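Local coordinates for D-isomer specific 2-hydroxyacid dehydrogenase family protein (Desulfovibrio vulgaris, PDB 5TX7), which probably catalyses the NAD- or NADP-dependent interconversion of D-2-hydroxyacids and the corresponding 2-oxoacids, at residues Thr159-Gly164 with Pro179-Asp184. Numbering follows the deposited sequence.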
ATOM      1  N   THR A 159      10.044 -14.314  -3.384  1.00 43.46           N
ATOM      2  CA  THR A 159       9.134 -13.180  -3.536  1.00 41.72           C
ATOM      3  C   THR A 159       7.702 -13.611  -3.199  1.00 40.91           C
ATOM      4  O   THR A 159       7.042 -13.005  -2.358  1.00 41.74           O
ATOM      5  CB  THR A 159       9.214 -12.601  -4.957  1.00 38.20           C
ATOM      6  OG1 THR A 159      10.544 -12.192  -5.226  1.00 36.71           O
ATOM      7  CG2 THR A 159       8.356 -11.395  -5.104  1.00 38.23           C
ATOM      8  N   GLY A 160       7.265 -14.680  -3.852  1.00 40.57           N
ATOM      9  CA  GLY A 160       6.014 -15.355  -3.541  1.00 41.25           C
ATOM     10  C   GLY A 160       5.804 -15.599  -2.055  1.00 40.11           C
ATOM     11  O   GLY A 160       4.754 -15.306  -1.531  1.00 42.57           O
ATOM     12  N   ARG A 161       6.808 -16.115  -1.376  1.00 48.46           N
ATOM     13  CA  ARG A 161       6.706 -16.368   0.066  1.00 50.25           C
ATOM     14  C   ARG A 161       6.541 -15.095   0.863  1.00 48.64           C
ATOM     15  O   ARG A 161       5.796 -15.081   1.847  1.00 44.91           O
ATOM     16  CB  ARG A 161       7.949 -17.083   0.578  1.00 54.69           C
ATOM     17  CG  ARG A 161       8.036 -18.524   0.121  1.00 60.29           C
ATOM     18  CD  ARG A 161       9.445 -19.032   0.303  1.00 68.53           C
ATOM     19  NE  ARG A 161       9.663 -20.309  -0.358  1.00 75.71           N
ATOM     20  CZ  ARG A 161      10.824 -20.958  -0.347  1.00 86.83           C
ATOM     21  NH1 ARG A 161      11.885 -20.437   0.278  1.00 91.10           N
ATOM     22  NH2 ARG A 161      10.939 -22.127  -0.971  1.00 91.89           N
ATOM     23  N   ARG A 162       7.251 -14.039   0.444  1.00 49.63           N
ATOM     24  CA  ARG A 162       7.122 -12.702   1.050  1.00 46.59           C
ATOM     25  C   ARG A 162       5.705 -12.175   0.850  1.00 41.80           C
ATOM     26  O   ARG A 162       5.069 -11.699   1.790  1.00 38.86           O
ATOM     27  CB  ARG A 162       8.143 -11.741   0.444  1.00 48.20           C
ATOM     28  CG  ARG A 162       8.384 -10.472   1.211  1.00 52.22           C
ATOM     29  CD  ARG A 162       9.180 -10.783   2.457  1.00 57.87           C
ATOM     30  NE  ARG A 162       8.352 -10.582   3.607  1.00 61.76           N
ATOM     31  CZ  ARG A 162       8.629 -11.066   4.812  1.00 73.21           C
ATOM     32  NH1 ARG A 162       7.782 -10.844   5.810  1.00 75.92           N
ATOM     33  NH2 ARG A 162       9.749 -11.761   5.057  1.00 80.89           N
ATOM     34  N   VAL A 163       5.191 -12.293  -0.373  1.00 39.54           N
ATOM     35  CA  VAL A 163       3.830 -11.884  -0.634  1.00 37.80           C
ATOM     36  C   VAL A 163       2.858 -12.630   0.289  1.00 39.08           C
ATOM     37  O   VAL A 163       1.916 -12.033   0.814  1.00 40.92           O
ATOM     38  CB  VAL A 163       3.457 -12.066  -2.116  1.00 36.03           C
ATOM     39  CG1 VAL A 163       1.952 -11.959  -2.322  1.00 35.54           C
ATOM     40  CG2 VAL A 163       4.170 -11.039  -2.967  1.00 35.70           C
ATOM     41  N   GLY A 164       3.096 -13.918   0.501  1.00 40.58           N
ATOM     42  CA  GLY A 164       2.246 -14.721   1.369  1.00 41.81           C
ATOM     43  C   GLY A 164       2.283 -14.274   2.823  1.00 42.84           C
ATOM     44  O   GLY A 164       1.246 -14.197   3.470  1.00 45.91           O
ATOM     45  N   PRO A 179       5.237 -25.482  -7.574  1.00 70.67           N
ATOM     46  CA  PRO A 179       5.746 -26.656  -8.298  1.00 78.31           C
ATOM     47  C   PRO A 179       7.209 -27.017  -7.976  1.00 84.80           C
ATOM     48  O   PRO A 179       7.528 -28.198  -7.852  1.00 87.73           O
ATOM     49  CB  PRO A 179       5.575 -26.255  -9.767  1.00 76.90           C
ATOM     50  CG  PRO A 179       5.652 -24.761  -9.767  1.00 73.21           C
ATOM     51  CD  PRO A 179       5.063 -24.314  -8.463  1.00 69.19           C
ATOM     52  N   ARG A 180       8.070 -26.004  -7.834  1.00 88.98           N
ATOM     53  CA  ARG A 180       9.496 -26.194  -7.548  1.00 97.18           C
ATOM     54  C   ARG A 180       9.814 -26.568  -6.087  1.00103.75           C
ATOM     55  O   ARG A 180      10.926 -27.002  -5.805  1.00108.59           O
ATOM     56  CB  ARG A 180      10.289 -24.934  -7.935  1.00 91.61           C
ATOM     57  N   SER A 181       8.856 -26.405  -5.166  1.00108.24           N
ATOM     58  CA  SER A 181       9.101 -26.586  -3.728  1.00110.91           C
ATOM     59  C   SER A 181       7.841 -26.903  -2.899  1.00110.46           C
ATOM     60  O   SER A 181       6.826 -26.207  -2.996  1.00104.29           O
ATOM     61  CB  SER A 181       9.760 -25.316  -3.169  1.00108.44           C
ATOM     62  OG  SER A 181       8.886 -24.182  -3.271  1.00 97.96           O
ATOM     63  N   ARG A 182       7.945 -27.916  -2.040  1.00116.76           N
ATOM     64  CA  ARG A 182       6.959 -28.165  -0.977  1.00116.67           C
ATOM     65  C   ARG A 182       7.432 -27.439   0.296  1.00115.15           C
ATOM     66  O   ARG A 182       7.843 -28.075   1.264  1.00124.81           O
ATOM     67  CB  ARG A 182       6.794 -29.675  -0.738  1.00122.48           C
ATOM     68  N   PHE A 183       7.384 -26.105   0.272  1.00106.14           N
ATOM     69  CA  PHE A 183       7.774 -25.265   1.411  1.00 97.62           C
ATOM     70  C   PHE A 183       6.531 -24.942   2.218  1.00 91.04           C
ATOM     71  O   PHE A 183       5.588 -24.369   1.678  1.00 86.40           O
ATOM     72  CB  PHE A 183       8.423 -23.942   0.942  1.00 95.99           C
ATOM     73  CG  PHE A 183       8.732 -22.989   2.072  1.00 94.76           C
ATOM     74  CD1 PHE A 183       9.850 -23.193   2.885  1.00 99.60           C
ATOM     75  CD2 PHE A 183       7.897 -21.905   2.347  1.00 89.04           C
ATOM     76  CE1 PHE A 183      10.116 -22.347   3.960  1.00 96.63           C
ATOM     77  CE2 PHE A 183       8.175 -21.039   3.400  1.00 88.04           C
ATOM     78  CZ  PHE A 183       9.279 -21.267   4.213  1.00 92.62           C
ATOM     79  N   ASP A 184       6.544 -25.289   3.504  1.00 91.47           N
ATOM     80  CA  ASP A 184       5.433 -24.994   4.412  1.00 89.20           C
ATOM     81  C   ASP A 184       5.792 -23.800   5.310  1.00 82.20           C
ATOM     82  O   ASP A 184       6.700 -23.906   6.133  1.00 82.70           O
ATOM     83  CB  ASP A 184       5.103 -26.223   5.264  1.00 96.46           C
ATOM     84  CG  ASP A 184       3.890 -26.007   6.174  1.00 97.94           C
ATOM     85  OD1 ASP A 184       2.861 -25.484   5.692  1.00 88.40           O
ATOM     86  OD2 ASP A 184       3.969 -26.377   7.375  1.00106.60           O
TER
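Arg-161 reaches out from its helix and lays its guanidinium over one face of the Phe-183 ring, a clear instance of a cation-pi stack joining a helix to a loop at a protein surface. The two planes are close to parallel, 22° apart, with the guanidinium shifted toward the rim of the ring on the side of its attachment to the chain. Arg-161 CZ stands 4.1 Å from the centroid of the Phe-183 ring. Its NE lies 3.6 Å from CD2 of Phe-183. The aliphatic part of the arginine takes part as well: its CD sits over the same ring face, 4.2 Å from the centroid of Phe-183, in a CH-pi contact. The shared coverage of one face by CD and guanidinium fits a chain stretched out along CG, CD and NE, so that methylene and guanidinium pass over the phenyl group in succession. On the other partner, CG of Phe-183 stands anti to the backbone N (chi1 175°), which swings the ring toward the helix. Beyond the ring, Arg-161 NH2 approaches CB of Phe-183 at 3.6 Å, while Ser-181 OG lies near the guanidinium plane at its edge, 3.7 Å from NH2, too far for a hydrogen bond. The grip is therefore one of stacking and dispersion, with a probable electrostatic share from the positive charge. A weak hydrogen bond from Arg-161 NE to Phe-156 O may help to set the guanidinium's rotation, and Phe-156 also touches Phe-183. In the Rossmann-type NAD-binding domain, helix 158-169, which carries Gly-160 of a probable GxGxxG motif, meets helix 100-116 through Thr-159, Arg-162 and Val-163, while Arg-161 links it to the loop between strands 173-177 and 190-192.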